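Local coordinates for uncharacterized sugar kinase PH1459 (Pyrococcus horikoshii, PDB 3EWM), which probably phosphorylates a sugar, perhaps fructose, at the expense of ATP, as a member of the PfkB family of carbohydrate kinases, at residues D13-E18 / V92-A97. Residues are numbered along the deposited sequence; the frame is centred on the assembly and turned at random.
Sequences DLISVE and VQLKGA
Val-92 lies beside Ile-15 in a parallel bridge, its backbone N bonded to Leu-14 O (2.8 Å) and its carbonyl O receiving Ser-16 N (2.9 Å). Ser-16 OG donates a second hydrogen bond to Val-92 O, 2.8 Å away. With OG anti to its own carbonyl carbon and beside its backbone N (chi1 -56°), the hydroxyl stands above the Val-92 carbonyl plane, 37° out of it; serine's one-carbon side chain keeps OG near its own N-H, within reach of the same acceptor. On the face of Ile-15, two beta-branched side chains, well suited to strands, press together: Val-92 CG2 meets Ile-15 CG1 at 3.3 Å, tighter than ordinary packing. Leu-94 CD1 extends this apolar patch, reaching Ile-15 CG2 at 3.8 Å.

Past the bridge, side chains take over from backbone pairing. CG of Gln-93 is anti to the backbone N and the chain bends at chi2 (51°); NE2 donates a nearly straight hydrogen bond to Glu-18 O, 2.6 Å from Gln-93 NE2, in the amide plane and on a carbonyl lone pair. Its OE1 accepts Lys-95 N, so both ends of the amide are used and its rotation is fixed; NE2 also reaches Gly-20 O. Lys-95 is long enough to bring NZ to Ser-16 O (2.9 Å), CD passing near the Glu-18 carbonyl. The Glu-18 carboxylate pairs with Arg-26.

Strands 11-16 and 88-93 are the parallel central pair of a four-stranded sheet, 27-33 antiparallel to 11-16 and 100-103 to 88-93, consistent with the lid of ribokinase-like kinases; Leu-14 packs on Phe-91 of the second subunit.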
loop_
_atom_site.group_PDB
_atom_site.type_symbol
_atom_site.label_atom_id
_atom_site.label_comp_id
_atom_site.label_asym_id
_atom_site.label_seq_id
_atom_site.Cartn_x
_atom_site.Cartn_y
_atom_site.Cartn_z
ATOM N N ASP A 13 3.603 7.654 3.808
ATOM C CA ASP A 13 2.277 8.122 4.162
ATOM C C ASP A 13 1.623 8.582 2.883
ATOM O O ASP A 13 2.134 9.468 2.183
ATOM C CB ASP A 13 2.315 9.303 5.138
ATOM C CG ASP A 13 2.544 8.885 6.575
ATOM O OD1 ASP A 13 2.293 7.721 6.912
ATOM O OD2 ASP A 13 2.948 9.737 7.377
ATOM N N LEU A 14 0.489 7.985 2.574
ATOM C CA LEU A 14 -0.314 8.472 1.463
ATOM C C LEU A 14 -1.432 9.270 2.087
ATOM O O LEU A 14 -2.347 8.730 2.689
ATOM C CB LEU A 14 -0.803 7.321 0.609
ATOM C CG LEU A 14 0.434 6.814 -0.142
ATOM C CD1 LEU A 14 0.498 5.286 -0.145
ATOM C CD2 LEU A 14 0.499 7.414 -1.524
ATOM N N ILE A 15 -1.295 10.584 2.013
ATOM C CA ILE A 15 -2.159 11.444 2.807
ATOM C C ILE A 15 -3.280 12.000 1.967
ATOM O O ILE A 15 -3.035 12.719 0.996
ATOM C CB ILE A 15 -1.370 12.589 3.441
ATOM C CG1 ILE A 15 -0.196 11.988 4.230
ATOM C CG2 ILE A 15 -2.271 13.417 4.355
ATOM C CD1 ILE A 15 0.444 12.899 5.151
ATOM N N SER A 16 -4.499 11.666 2.373
ATOM C CA SER A 16 -5.710 12.210 1.770
ATOM C C SER A 16 -5.559 13.715 1.617
ATOM O O SER A 16 -5.192 14.428 2.556
ATOM C CB SER A 16 -6.935 11.916 2.620
ATOM O OG SER A 16 -7.097 10.522 2.872
ATOM N N VAL A 17 -5.843 14.183 0.413
ATOM C CA VAL A 17 -5.741 15.587 0.094
ATOM C C VAL A 17 -7.084 16.287 0.343
ATOM O O VAL A 17 -7.153 17.518 0.445
ATOM C CB VAL A 17 -5.217 15.746 -1.357
ATOM C CG1 VAL A 17 -5.704 16.995 -1.974
ATOM C CG2 VAL A 17 -3.691 15.731 -1.339
ATOM N N GLU A 18 -8.141 15.497 0.452
ATOM C CA GLU A 18 -9.464 16.018 0.763
ATOM C C GLU A 18 -10.055 15.343 1.984
ATOM O O GLU A 18 -9.540 14.330 2.473
ATOM C CB GLU A 18 -10.394 15.842 -0.428
ATOM C CG GLU A 18 -10.608 14.388 -0.802
ATOM C CD GLU A 18 -11.306 14.244 -2.114
ATOM O OE1 GLU A 18 -11.996 15.213 -2.530
ATOM O OE2 GLU A 18 -11.164 13.174 -2.731
ATOM N N VAL A 92 -3.770 7.577 4.856
ATOM C CA VAL A 92 -4.091 8.328 6.051
ATOM C C VAL A 92 -5.138 9.378 5.732
ATOM O O VAL A 92 -5.074 10.055 4.700
ATOM C CB VAL A 92 -2.804 8.932 6.740
ATOM C CG1 VAL A 92 -1.692 7.920 6.760
ATOM C CG2 VAL A 92 -2.306 10.103 5.992
ATOM N N GLN A 93 -6.156 9.432 6.576
ATOM C CA GLN A 93 -7.051 10.576 6.578
ATOM C C GLN A 93 -6.797 11.326 7.877
ATOM O O GLN A 93 -7.174 10.865 8.961
ATOM C CB GLN A 93 -8.514 10.167 6.430
ATOM C CG GLN A 93 -9.507 11.345 6.508
ATOM C CD GLN A 93 -9.148 12.495 5.565
ATOM O OE1 GLN A 93 -8.292 13.321 5.875
ATOM N NE2 GLN A 93 -9.824 12.558 4.422
ATOM N N LEU A 94 -6.152 12.482 7.765
ATOM C CA LEU A 94 -5.835 13.285 8.950
ATOM C C LEU A 94 -6.988 14.214 9.335
ATOM O O LEU A 94 -7.063 14.653 10.473
ATOM C CB LEU A 94 -4.541 14.094 8.740
ATOM C CG LEU A 94 -3.248 13.314 8.486
ATOM C CD1 LEU A 94 -2.134 14.263 8.006
ATOM C CD2 LEU A 94 -2.792 12.537 9.723
ATOM N N LYS A 95 -7.868 14.519 8.381
ATOM C CA LYS A 95 -8.904 15.541 8.591
ATOM C C LYS A 95 -10.192 14.964 9.193
ATOM O O LYS A 95 -10.407 13.751 9.204
ATOM C CB LYS A 95 -9.223 16.279 7.292
ATOM C CG LYS A 95 -8.026 16.886 6.583
ATOM C CD LYS A 95 -8.321 17.080 5.098
ATOM C CE LYS A 95 -7.079 17.550 4.328
ATOM N NZ LYS A 95 -5.959 16.549 4.363
ATOM N N GLY A 96 -11.047 15.851 9.700
ATOM C CA GLY A 96 -12.322 15.427 10.264
ATOM C C GLY A 96 -12.203 15.039 11.725
ATOM O O GLY A 96 -11.094 14.987 12.284
ATOM N N ALA A 97 -13.352 14.762 12.339
ATOM C CA ALA A 97 -13.430 14.454 13.765
ATOM C C ALA A 97 -12.819 13.105 14.110
ATOM O O ALA A 97 -12.310 12.922 15.225
ATOM C CB ALA A 97 -14.875 14.522 14.251
#